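Local coordinates for germination protein YpeB (Bacillus megaterium QM B1551, PDB 5BOI) that is involved in the germination of Bacillus spores, probably through an inhibitory role, and is represented here by its PepSY-containing C-terminal part, at residues Gly66-Trp71 against Asp153-His158; Asn86-Lys91 against Gly116-Val121; Met106-Gln111 against Thr212-Ile217; Gly127-Pro132 against Cys201-Gly206. All coordinates share one frame; numbering follows the deposited sequence. Where two conformers were deposited one is given.

Interaction 1 (Gly66-Trp71 against Asp153-His158); sequences GGYPLW and DFLLKH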
# COMPACT_ATOMS: atom_id res chain seq x y z
N GLY A 66 14.76 -11.28 -9.38
CA GLY A 66 14.07 -10.22 -10.10
C GLY A 66 14.29 -8.79 -9.63
O GLY A 66 13.81 -7.85 -10.26
N GLY A 67 15.00 -8.63 -8.52
CA GLY A 67 15.32 -7.30 -8.00
C GLY A 67 14.14 -6.37 -7.80
O GLY A 67 14.15 -5.23 -8.28
N TYR A 68 13.13 -6.85 -7.08
CA TYR A 68 11.92 -6.08 -6.80
C TYR A 68 12.07 -5.24 -5.55
O TYR A 68 12.52 -5.75 -4.52
CB TYR A 68 10.73 -7.01 -6.64
CG TYR A 68 9.95 -7.26 -7.90
CD1 TYR A 68 8.97 -6.38 -8.32
CD2 TYR A 68 10.19 -8.39 -8.67
CE1 TYR A 68 8.24 -6.61 -9.47
CE2 TYR A 68 9.48 -8.64 -9.83
CZ TYR A 68 8.51 -7.74 -10.22
OH TYR A 68 7.80 -7.99 -11.38
N PRO A 69 11.68 -3.95 -5.61
CA PRO A 69 11.68 -3.16 -4.38
C PRO A 69 10.64 -3.74 -3.44
O PRO A 69 9.45 -3.68 -3.73
CB PRO A 69 11.28 -1.75 -4.83
CG PRO A 69 11.38 -1.76 -6.33
CD PRO A 69 11.16 -3.18 -6.75
N LEU A 70 11.10 -4.32 -2.34
CA LEU A 70 10.20 -5.00 -1.43
C LEU A 70 9.78 -4.13 -0.24
O LEU A 70 8.60 -4.04 0.09
CB LEU A 70 10.86 -6.28 -0.94
CG LEU A 70 9.98 -7.26 -0.18
CD1 LEU A 70 8.88 -7.81 -1.09
CD2 LEU A 70 10.85 -8.36 0.39
N TRP A 71 10.76 -3.50 0.40
CA TRP A 71 10.54 -2.78 1.65
C TRP A 71 11.60 -1.69 1.82
O TRP A 71 12.75 -1.87 1.44
CB TRP A 71 10.56 -3.75 2.84
CG TRP A 71 10.22 -3.14 4.18
CD1 TRP A 71 8.98 -2.97 4.72
CD2 TRP A 71 11.15 -2.65 5.16
NE1 TRP A 71 9.07 -2.39 5.96
CE2 TRP A 71 10.40 -2.18 6.26
CE3 TRP A 71 12.55 -2.55 5.20
CZ2 TRP A 71 10.99 -1.63 7.39
CZ3 TRP A 71 13.14 -2.00 6.33
CH2 TRP A 71 12.36 -1.55 7.41
N ASP A 153 2.85 -7.30 0.88
CA ASP A 153 1.53 -7.88 0.65
C ASP A 153 1.22 -7.99 -0.84
O ASP A 153 0.79 -9.03 -1.32
CB ASP A 153 0.44 -7.05 1.35
CG ASP A 153 0.51 -7.16 2.87
OD1 ASP A 153 0.96 -8.22 3.36
OD2 ASP A 153 0.11 -6.20 3.56
N PHE A 154 1.45 -6.90 -1.56
CA PHE A 154 1.17 -6.83 -2.99
C PHE A 154 1.96 -7.85 -3.79
O PHE A 154 1.42 -8.52 -4.66
CB PHE A 154 1.47 -5.43 -3.52
CG PHE A 154 1.21 -5.26 -4.99
CD1 PHE A 154 -0.07 -5.35 -5.49
CD2 PHE A 154 2.25 -4.95 -5.85
CE1 PHE A 154 -0.31 -5.17 -6.85
CE2 PHE A 154 2.02 -4.77 -7.20
CZ PHE A 154 0.74 -4.88 -7.70
N LEU A 155 3.25 -7.96 -3.50
CA LEU A 155 4.14 -8.79 -4.32
C LEU A 155 4.03 -10.27 -3.99
O LEU A 155 4.27 -11.12 -4.85
CB LEU A 155 5.60 -8.34 -4.17
CG LEU A 155 6.01 -7.00 -4.79
CD1 LEU A 155 7.44 -6.66 -4.42
CD2 LEU A 155 5.85 -7.02 -6.30
N LEU A 156 3.68 -10.59 -2.75
CA LEU A 156 3.70 -11.98 -2.30
C LEU A 156 2.30 -12.61 -2.17
O LEU A 156 2.12 -13.78 -2.49
CB LEU A 156 4.44 -12.09 -0.97
CG LEU A 156 5.90 -11.61 -0.99
CD1 LEU A 156 6.48 -11.57 0.42
CD2 LEU A 156 6.75 -12.50 -1.89
N LYS A 157 1.33 -11.83 -1.70
CA LYS A 157 -0.05 -12.33 -1.59
C LYS A 157 -0.75 -12.32 -2.94
O LYS A 157 -1.83 -12.89 -3.09
CB LYS A 157 -0.87 -11.51 -0.59
CG LYS A 157 -0.57 -11.84 0.86
CD LYS A 157 -1.27 -10.87 1.82
CE LYS A 157 -0.88 -11.17 3.26
NZ LYS A 157 -1.29 -10.11 4.23
N HIS A 158 -0.15 -11.67 -3.93
CA HIS A 158 -0.79 -11.57 -5.22
C HIS A 158 -0.86 -12.92 -5.91
O HIS A 158 0.07 -13.72 -5.83
CB HIS A 158 -0.08 -10.58 -6.14
CG HIS A 158 -0.81 -10.35 -7.43
ND1 HIS A 158 -0.69 -11.19 -8.52
CD2 HIS A 158 -1.69 -9.39 -7.79
CE1 HIS A 158 -1.46 -10.74 -9.50
NE2 HIS A 158 -2.08 -9.66 -9.08

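Interaction 2 (Asn86-Lys91 against Gly116-Val121); sequences NDAMNK and GVFTFV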
# COMPACT_ATOMS: atom_id res chain seq x y z
N ASN A 86 -3.30 16.14 1.65
CA ASN A 86 -3.80 15.94 0.30
C ASN A 86 -2.69 16.02 -0.75
O ASN A 86 -2.64 15.21 -1.66
CB ASN A 86 -4.88 16.97 -0.01
CG ASN A 86 -5.64 16.64 -1.28
OD1 ASN A 86 -6.03 15.48 -1.50
ND2 ASN A 86 -5.82 17.64 -2.14
N ASP A 87 -1.78 16.98 -0.59
CA ASP A 87 -0.62 17.08 -1.47
C ASP A 87 0.27 15.85 -1.36
O ASP A 87 0.80 15.35 -2.36
CB ASP A 87 0.20 18.34 -1.18
CG ASP A 87 -0.49 19.61 -1.66
OD1 ASP A 87 -1.33 19.53 -2.58
OD2 ASP A 87 -0.16 20.69 -1.15
N ALA A 88 0.42 15.34 -0.14
CA ALA A 88 1.26 14.16 0.08
C ALA A 88 0.62 12.97 -0.63
O ALA A 88 1.32 12.16 -1.22
CB ALA A 88 1.43 13.89 1.56
N MET A 89 -0.71 12.88 -0.55
CA MET A 89 -1.50 11.82 -1.19
C MET A 89 -1.17 11.76 -2.68
O MET A 89 -0.94 10.69 -3.24
CB MET A 89 -3.00 12.06 -1.01
CG MET A 89 -3.51 12.01 0.42
SD MET A 89 -5.29 12.29 0.57
CE MET A 89 -5.52 12.38 2.33
N ASN A 90 -1.16 12.93 -3.30
CA ASN A 90 -0.90 13.04 -4.74
C ASN A 90 0.50 12.62 -5.12
O ASN A 90 0.70 11.94 -6.14
CB ASN A 90 -1.16 14.47 -5.22
CG ASN A 90 -2.63 14.82 -5.20
OD1 ASN A 90 -3.48 13.94 -5.21
ND2 ASN A 90 -2.93 16.12 -5.17
N LYS A 91 1.47 13.04 -4.31
CA LYS A 91 2.87 12.69 -4.50
C LYS A 91 3.11 11.18 -4.36
O LYS A 91 3.89 10.60 -5.12
CB LYS A 91 3.73 13.45 -3.51
CG LYS A 91 3.75 14.96 -3.79
CD LYS A 91 4.84 15.66 -3.00
CE LYS A 91 5.06 17.09 -3.50
NZ LYS A 91 3.85 17.95 -3.36
N GLY A 116 2.76 11.54 6.19
CA GLY A 116 1.54 11.01 5.62
C GLY A 116 1.71 9.50 5.50
O GLY A 116 2.72 9.02 5.00
N VAL A 117 0.72 8.77 5.97
CA VAL A 117 0.75 7.31 5.93
C VAL A 117 -0.40 6.87 5.04
O VAL A 117 -1.57 7.22 5.27
CB VAL A 117 0.60 6.71 7.35
CG1 VAL A 117 0.65 5.19 7.32
CG2 VAL A 117 1.70 7.28 8.26
N PHE A 118 -0.07 6.08 4.02
CA PHE A 118 -1.04 5.69 3.01
C PHE A 118 -1.02 4.19 2.75
O PHE A 118 0.03 3.56 2.79
CB PHE A 118 -0.74 6.42 1.70
CG PHE A 118 -0.67 7.89 1.85
CD1 PHE A 118 -1.82 8.62 2.08
CD2 PHE A 118 0.54 8.56 1.76
CE1 PHE A 118 -1.77 9.99 2.21
CE2 PHE A 118 0.59 9.94 1.88
CZ PHE A 118 -0.56 10.65 2.11
N THR A 119 -2.20 3.63 2.47
CA THR A 119 -2.28 2.26 1.98
C THR A 119 -3.00 2.27 0.63
O THR A 119 -4.02 2.94 0.48
CB THR A 119 -3.04 1.32 2.94
OG1 THR A 119 -2.40 1.35 4.23
CG2 THR A 119 -3.05 -0.10 2.39
N PHE A 120 -2.43 1.57 -0.35
CA PHE A 120 -3.01 1.46 -1.68
C PHE A 120 -3.33 -0.01 -1.89
O PHE A 120 -2.64 -0.86 -1.31
CB PHE A 120 -2.02 1.93 -2.76
CG PHE A 120 -1.74 3.40 -2.73
CD1 PHE A 120 -0.87 3.94 -1.79
CD2 PHE A 120 -2.36 4.25 -3.63
CE1 PHE A 120 -0.61 5.31 -1.76
CE2 PHE A 120 -2.10 5.62 -3.60
CZ PHE A 120 -1.23 6.14 -2.66
N VAL A 121 -4.35 -0.33 -2.70
CA VAL A 121 -4.66 -1.72 -2.98
C VAL A 121 -4.81 -1.99 -4.48
O VAL A 121 -5.12 -1.09 -5.26
CB VAL A 121 -5.95 -2.19 -2.28
CG1 VAL A 121 -5.81 -2.09 -0.76
CG2 VAL A 121 -7.16 -1.36 -2.76

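Interaction 3 (Met106-Gln111 against Thr212-Ile217); sequences MAESAQ and TYRIFI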
# COMPACT_ATOMS: atom_id res chain seq x y z
N MET A 106 -5.94 4.26 -3.79
CA MET A 106 -5.70 4.55 -2.36
C MET A 106 -6.85 4.00 -1.53
O MET A 106 -8.02 4.16 -1.89
CB MET A 106 -5.54 6.04 -2.11
CG MET A 106 -5.16 6.35 -0.65
SD MET A 106 -4.83 8.09 -0.53
CE MET A 106 -6.31 8.68 -1.35
N ALA A 107 -6.51 3.37 -0.41
CA ALA A 107 -7.52 2.83 0.50
C ALA A 107 -7.53 3.51 1.87
O ALA A 107 -8.60 3.63 2.49
CB ALA A 107 -7.30 1.33 0.69
N GLU A 108 -6.37 3.96 2.35
CA GLU A 108 -6.29 4.56 3.69
C GLU A 108 -5.33 5.71 3.64
O GLU A 108 -4.35 5.64 2.90
CB GLU A 108 -5.80 3.57 4.75
CG GLU A 108 -6.54 2.29 4.84
CD GLU A 108 -7.84 2.45 5.57
OE1 GLU A 108 -8.03 3.47 6.29
OE2 GLU A 108 -8.66 1.54 5.42
N SER A 109 -5.59 6.72 4.45
CA SER A 109 -4.66 7.84 4.59
C SER A 109 -4.78 8.43 5.97
O SER A 109 -5.87 8.51 6.53
CB SER A 109 -4.93 8.90 3.52
OG SER A 109 -6.16 9.54 3.73
N ALA A 110 -3.64 8.79 6.55
CA ALA A 110 -3.64 9.37 7.88
C ALA A 110 -2.40 10.23 8.01
O ALA A 110 -1.43 10.05 7.28
CB ALA A 110 -3.65 8.31 8.95
N GLN A 111 -2.48 11.18 8.93
CA GLN A 111 -1.33 12.01 9.25
C GLN A 111 -0.86 11.67 10.67
O GLN A 111 -1.65 11.67 11.61
CB GLN A 111 -1.69 13.49 9.14
CG GLN A 111 -0.63 14.39 9.73
CD GLN A 111 -0.83 15.83 9.37
OE1 GLN A 111 -1.70 16.17 8.57
NE2 GLN A 111 -0.03 16.71 9.98
N THR A 212 -16.89 9.80 8.07
CA THR A 212 -16.81 8.96 6.88
C THR A 212 -16.51 7.50 7.21
O THR A 212 -15.60 7.19 7.97
CB THR A 212 -15.75 9.50 5.91
OG1 THR A 212 -16.09 10.84 5.56
CG2 THR A 212 -15.68 8.65 4.66
N TYR A 213 -17.29 6.60 6.60
CA TYR A 213 -17.18 5.16 6.82
C TYR A 213 -17.02 4.38 5.54
O TYR A 213 -17.60 4.74 4.52
CB TYR A 213 -18.41 4.63 7.54
CG TYR A 213 -18.44 5.03 8.99
CD1 TYR A 213 -18.97 6.25 9.38
CD2 TYR A 213 -17.90 4.21 9.97
CE1 TYR A 213 -19.00 6.64 10.69
CE2 TYR A 213 -17.91 4.59 11.30
CZ TYR A 213 -18.46 5.81 11.65
OH TYR A 213 -18.48 6.20 12.98
N ARG A 214 -16.24 3.30 5.59
CA ARG A 214 -16.29 2.29 4.55
C ARG A 214 -17.01 1.08 5.12
O ARG A 214 -16.67 0.58 6.21
CB ARG A 214 -14.89 1.90 4.07
CG ARG A 214 -14.88 1.01 2.81
CD ARG A 214 -13.42 0.69 2.44
NE ARG A 214 -12.79 1.81 1.77
CZ ARG A 214 -11.64 2.38 2.14
NH1 ARG A 214 -10.96 1.95 3.20
NH2 ARG A 214 -11.17 3.39 1.41
N ILE A 215 -18.01 0.62 4.38
CA ILE A 215 -18.80 -0.54 4.80
C ILE A 215 -18.77 -1.62 3.73
O ILE A 215 -19.05 -1.36 2.55
CB ILE A 215 -20.25 -0.15 5.09
CG1 ILE A 215 -20.31 0.81 6.29
CG2 ILE A 215 -21.12 -1.42 5.43
CD1 ILE A 215 -21.47 1.79 6.24
N PHE A 216 -18.44 -2.85 4.15
CA PHE A 216 -18.42 -3.98 3.22
C PHE A 216 -19.63 -4.89 3.44
O PHE A 216 -19.84 -5.37 4.58
CB PHE A 216 -17.14 -4.79 3.39
CG PHE A 216 -15.88 -4.03 3.03
CD1 PHE A 216 -15.24 -3.22 3.96
CD2 PHE A 216 -15.33 -4.15 1.75
CE1 PHE A 216 -14.07 -2.54 3.63
CE2 PHE A 216 -14.16 -3.47 1.42
CZ PHE A 216 -13.53 -2.67 2.35
N ILE A 217 -20.39 -5.15 2.38
CA ILE A 217 -21.57 -6.03 2.43
C ILE A 217 -21.29 -7.29 1.60
O ILE A 217 -20.95 -7.20 0.42
CB ILE A 217 -22.83 -5.33 1.90
CG1 ILE A 217 -23.21 -4.11 2.75
CG2 ILE A 217 -24.04 -6.29 1.79
CD1 ILE A 217 -23.43 -4.41 4.21

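Interaction 4 (Gly127-Pro132 against Cys201-Gly206); sequences GVRIYP and CYEFLG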
# COMPACT_ATOMS: atom_id res chain seq x y z
N GLY A 127 -11.97 -3.53 -12.18
CA GLY A 127 -12.10 -2.51 -11.16
C GLY A 127 -12.38 -3.07 -9.77
O GLY A 127 -12.59 -2.28 -8.83
N VAL A 128 -12.35 -4.38 -9.62
CA VAL A 128 -12.54 -4.97 -8.28
C VAL A 128 -11.32 -4.65 -7.39
O VAL A 128 -10.17 -4.86 -7.81
CB VAL A 128 -12.75 -6.50 -8.35
CG1 VAL A 128 -13.00 -7.05 -6.93
CG2 VAL A 128 -13.93 -6.85 -9.27
N ARG A 129 -11.55 -4.14 -6.18
CA ARG A 129 -10.45 -3.77 -5.27
C ARG A 129 -10.03 -4.96 -4.42
O ARG A 129 -10.84 -5.53 -3.69
CB ARG A 129 -10.87 -2.61 -4.38
CG ARG A 129 -10.90 -1.32 -5.19
CD ARG A 129 -11.61 -0.15 -4.54
NE ARG A 129 -11.83 0.88 -5.55
CZ ARG A 129 -12.23 2.12 -5.31
NH1 ARG A 129 -12.46 2.51 -4.06
NH2 ARG A 129 -12.40 2.97 -6.31
N ILE A 130 -8.76 -5.35 -4.53
CA ILE A 130 -8.27 -6.53 -3.83
C ILE A 130 -7.50 -6.05 -2.60
O ILE A 130 -6.30 -5.80 -2.65
CB ILE A 130 -7.34 -7.39 -4.71
CG1 ILE A 130 -7.93 -7.65 -6.09
CG2 ILE A 130 -6.95 -8.66 -4.00
CD1 ILE A 130 -9.22 -8.43 -6.08
N TYR A 131 -8.22 -5.90 -1.50
CA TYR A 131 -7.61 -5.33 -0.30
C TYR A 131 -6.41 -6.11 0.29
O TYR A 131 -5.49 -5.47 0.81
CB TYR A 131 -8.69 -5.10 0.77
CG TYR A 131 -9.45 -3.81 0.50
CD1 TYR A 131 -10.49 -3.78 -0.41
CD2 TYR A 131 -9.11 -2.64 1.16
CE1 TYR A 131 -11.17 -2.60 -0.67
CE2 TYR A 131 -9.77 -1.48 0.92
CZ TYR A 131 -10.77 -1.44 0.01
OH TYR A 131 -11.41 -0.24 -0.21
N PRO A 132 -6.37 -7.46 0.18
CA PRO A 132 -5.17 -8.18 0.64
C PRO A 132 -3.88 -7.81 -0.10
O PRO A 132 -2.79 -7.92 0.46
CB PRO A 132 -5.52 -9.64 0.38
CG PRO A 132 -7.02 -9.68 0.44
CD PRO A 132 -7.47 -8.39 -0.16
N CYS A 201 -17.31 -8.77 -1.79
CA CYS A 201 -18.23 -7.82 -1.16
C CYS A 201 -18.57 -6.63 -2.03
O CYS A 201 -17.78 -6.23 -2.88
CB CYS A 201 -17.64 -7.26 0.15
SG CYS A 201 -17.21 -8.45 1.41
N TYR A 202 -19.72 -6.02 -1.80
CA TYR A 202 -19.93 -4.65 -2.29
C TYR A 202 -19.37 -3.72 -1.24
O TYR A 202 -19.72 -3.85 -0.06
CB TYR A 202 -21.41 -4.35 -2.49
CG TYR A 202 -22.02 -5.13 -3.63
CD1 TYR A 202 -21.88 -4.68 -4.92
CD2 TYR A 202 -22.73 -6.30 -3.40
CE1 TYR A 202 -22.42 -5.40 -5.99
CE2 TYR A 202 -23.31 -7.03 -4.44
CZ TYR A 202 -23.14 -6.57 -5.75
OH TYR A 202 -23.68 -7.26 -6.83
N GLU A 203 -18.50 -2.81 -1.65
CA GLU A 203 -17.90 -1.83 -0.76
C GLU A 203 -18.62 -0.50 -0.93
O GLU A 203 -18.77 -0.02 -2.05
CB GLU A 203 -16.41 -1.67 -1.06
CG GLU A 203 -15.75 -0.53 -0.29
CD GLU A 203 -14.62 0.09 -1.08
OE1 GLU A 203 -13.81 -0.68 -1.65
OE2 GLU A 203 -14.53 1.33 -1.12
N PHE A 204 -19.07 0.09 0.17
CA PHE A 204 -19.73 1.39 0.14
C PHE A 204 -18.91 2.41 0.91
O PHE A 204 -18.49 2.16 2.05
CB PHE A 204 -21.14 1.29 0.74
CG PHE A 204 -22.09 0.40 -0.05
CD1 PHE A 204 -22.82 0.92 -1.11
CD2 PHE A 204 -22.24 -0.95 0.28
CE1 PHE A 204 -23.70 0.11 -1.85
CE2 PHE A 204 -23.11 -1.76 -0.42
CZ PHE A 204 -23.85 -1.23 -1.51
N LEU A 205 -18.70 3.57 0.30
CA LEU A 205 -18.07 4.70 0.98
C LEU A 205 -19.16 5.74 1.22
O LEU A 205 -19.86 6.14 0.28
CB LEU A 205 -16.95 5.26 0.11
CG LEU A 205 -15.96 6.33 0.58
CD1 LEU A 205 -15.41 6.00 1.93
CD2 LEU A 205 -14.84 6.40 -0.44
N GLY A 206 -19.34 6.15 2.47
CA GLY A 206 -20.41 7.08 2.78
C GLY A 206 -20.18 7.80 4.10
O GLY A 206 -19.14 7.64 4.74

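Interaction 1 (Gly66-Trp71 against Asp153-His158)
Leu155, on the short helix 152-156, packs against Tyr68, Pro69 and Leu70 at the start of strand 69-74, a small apolar contact between a short helix and the start of a strand that buries 188 Å² in all. The evidence lies in the two methyl groups of Leu155. Leu155 CD2 takes the ring: it lies 3.8 Å from CD1 of Tyr68 and is next nearest to CE1, so it rests against the phenol at an oblique inclination. Leu155 CD1 reaches CD1 of Leu70 at 3.8 Å and the carbonyl O of Pro69 at 3.7 Å, and also stays near CB of Tyr68. The Pro69 oxygen is buried by the contact and has no polar partner in the model, so the methyl shields it without satisfying it. The torsions explain the reach: with CG of Leu155 opposite its own carbonyl carbon (chi1 -71°), the fork extends toward the strand, whereas Leu70 sends CG away from its backbone N (chi1 -169°) and brings its far end closer than its CB direction suggests. Within 153-158, Lys157 NZ and Asp153 OD1 form a salt bridge of 3.1 Å, with the nitrogen above the carboxylate plane. Backbone bonds of Leu70 place the strand between Asp61 on one neighbour and Ala151 just ahead of the helix. Leu70 and Trp71 both face Asp61, which is a classic beta bulge in the antiparallel pairing of strands 57-63 and 69-74. The whole is a helix following an antiparallel strand, 146-150, and packing back onto that strand's neighbour, within the PepSY1 and PepSY2 region.

Interaction 2 (Asn86-Lys91 against Gly116-Val121)
Ala88 and Met89 on helix 85-98 receive the ring of Phe118 from strand 115-123: a helix packed on an antiparallel sheet, as expected of the alpha/beta build of PepSY domains. Along the strand, Gly116 comes first, its CA 6.4 Å from that of Ala88. A side chain would have little room there, because a modelled CB falls 3.5 Å from Ala88 CB and would clash with CZ of Phe118. Val117 serves the sheet with a backbone bond to Ala110 of strand 104-112. Phe118 then carries the contact. Its CG stands opposite the carbonyl carbon (chi1 -54°), which directs the ring at the helix, where CE1, CZ and CE2 do the touching. Phe118 CZ meets the backbone N of Met89 at 3.5 Å, so the ring's end abuts main chain as well as side chains. The Met89 side chain runs across the phenyl at about a right angle, its CG nearest CE1; since Met89 was modelled in two conformers, the short separation there is doubtful as evidence of strain. Leu85, Ala92, Ser109 and Met139 also touch the ring. An alanine in place of Phe118 would probably leave Ala88 and Met89 without their apolar mate and open a gap between helix and sheet. Thr119 again binds strand 104-112 through its backbone, to Ala107 and Glu108. Phe120, two residues beyond Phe118, continues the apolar row toward later helical turns, against Thr93 and Leu96. Most telling for the fit is the methyl of Ala88: its CB lies in the plane of the Phe118 ring, at the edge, 3.8 Å from CZ.

Interaction 3 (Met106-Gln111 against Thr212-Ile217)
Arg214 of strand 211-218 reaches across to Ala107 and Glu108 of strand 104-112 and grips a main-chain carbonyl with its guanidinium. From CB, which points at the opposite strand, the chain runs straight through CG and CD, then bends at chi3 (-78°), a turn that presents the end of the guanidinium to Ala107. NE, reached first, has a long, weak ion pair with Glu203. The two terminal nitrogens both bind the O of Ala107. Arg214 NH2 stands 2.8 Å from Ala107 O, in the carbonyl plane and on a lone pair, with an N-H...O angle of 146°. Arg214 NH1 is 3.0 Å from the same Ala107 O, less straight at 137° and tilted from that plane. Since the oxygen lies near the guanidinium plane, this end-on fork fixes the rotation of the group. Arg214 NH1 also forms a salt bridge with Glu228, and one to Glu108 OE2 at 3.2 Å whose hydrogen bond is weak and whose geometry is doubtful, since that oxygen lies too close to another atom; the carboxylate of Glu228 is close by. Ala107 and Glu108 together face Thr119 in a classic beta bulge, which is consistent with the carbonyl being available here. Strand 104-112 pairs with 115-123, while 211-218 lies between 198-208 and 224-230; Tyr131 packs on both Ala107 and Arg214 where these strand groups meet.

Interaction 4 (Gly127-Pro132 against Cys201-Gly206)
Arg129 and Glu203 sit with their CA atoms 8.9 Å apart because strand 182-192 runs between them, paired in parallel with 129-130 and antiparallel with 198-208. Across that spacing only side chains meet, and the carboxylate of Glu203 is their focus. CG leaves opposite the backbone N (chi1 172°) and the chain bends at chi2, which brings OE1 to Tyr131 and OE2 toward Arg129. Glu203 OE1 lies 2.8 Å from Tyr131 OH, a weak hydrogen bond that is not settled, and 3.4 Å from CE1 of the same ring. It approaches in the ring plane at the edge, with carboxylate and ring planes 77° apart, so the phenol is met from its rim and not over its face. Arg129 comes from another direction, its chain extended from CG to NE and running roughly at a right angle to Glu203. Arg129 CD is 3.7 Å from Glu203 OE1, while the charged pair, Arg129 NH1 to Glu203 OE2, is long at 3.8 Å. Arg214 adds a further long, weak ion pair through its NE. Nearby positive charge would probably favour the ionised form of the buried carboxylate. A leucine in place of Glu203 would probably leave the Tyr131 hydroxyl without this partner and take one carboxylate away from between Arg129 and Arg214. Tyr131 is also held edge-to-face by Phe216. A sulfate, probably from the crystallisation liquor, lies about 4 Å from the Arg129 side chain. Charged and aromatic groups thus join the corner the chain turns at Tyr131 and Pro132 to the antiparallel strands of the C-terminal PepSY domain.

Overall arrangement
Interactions 1 and 2 lie within the PepSY1 and PepSY2 region, their centres 19 Å apart, and interaction 2 is nested in the loop that interaction 1 closes. Interactions 3 and 4 have centres 10 Å apart, and interaction 4 is nested inside interaction 3. Strands 104-112 and 115-123 are neighbours, so interactions 2 and 3 share backbone pairing; strands 198-208 and 211-218 do the same for interactions 3 and 4. Interaction 1 lies across the chain's centre from interaction 3, yet touches interaction 4 through Pro132. Interactions 3 and 4 therefore join the PepSY1 and PepSY2 region to the C-terminal PepSY part through segments far apart in sequence.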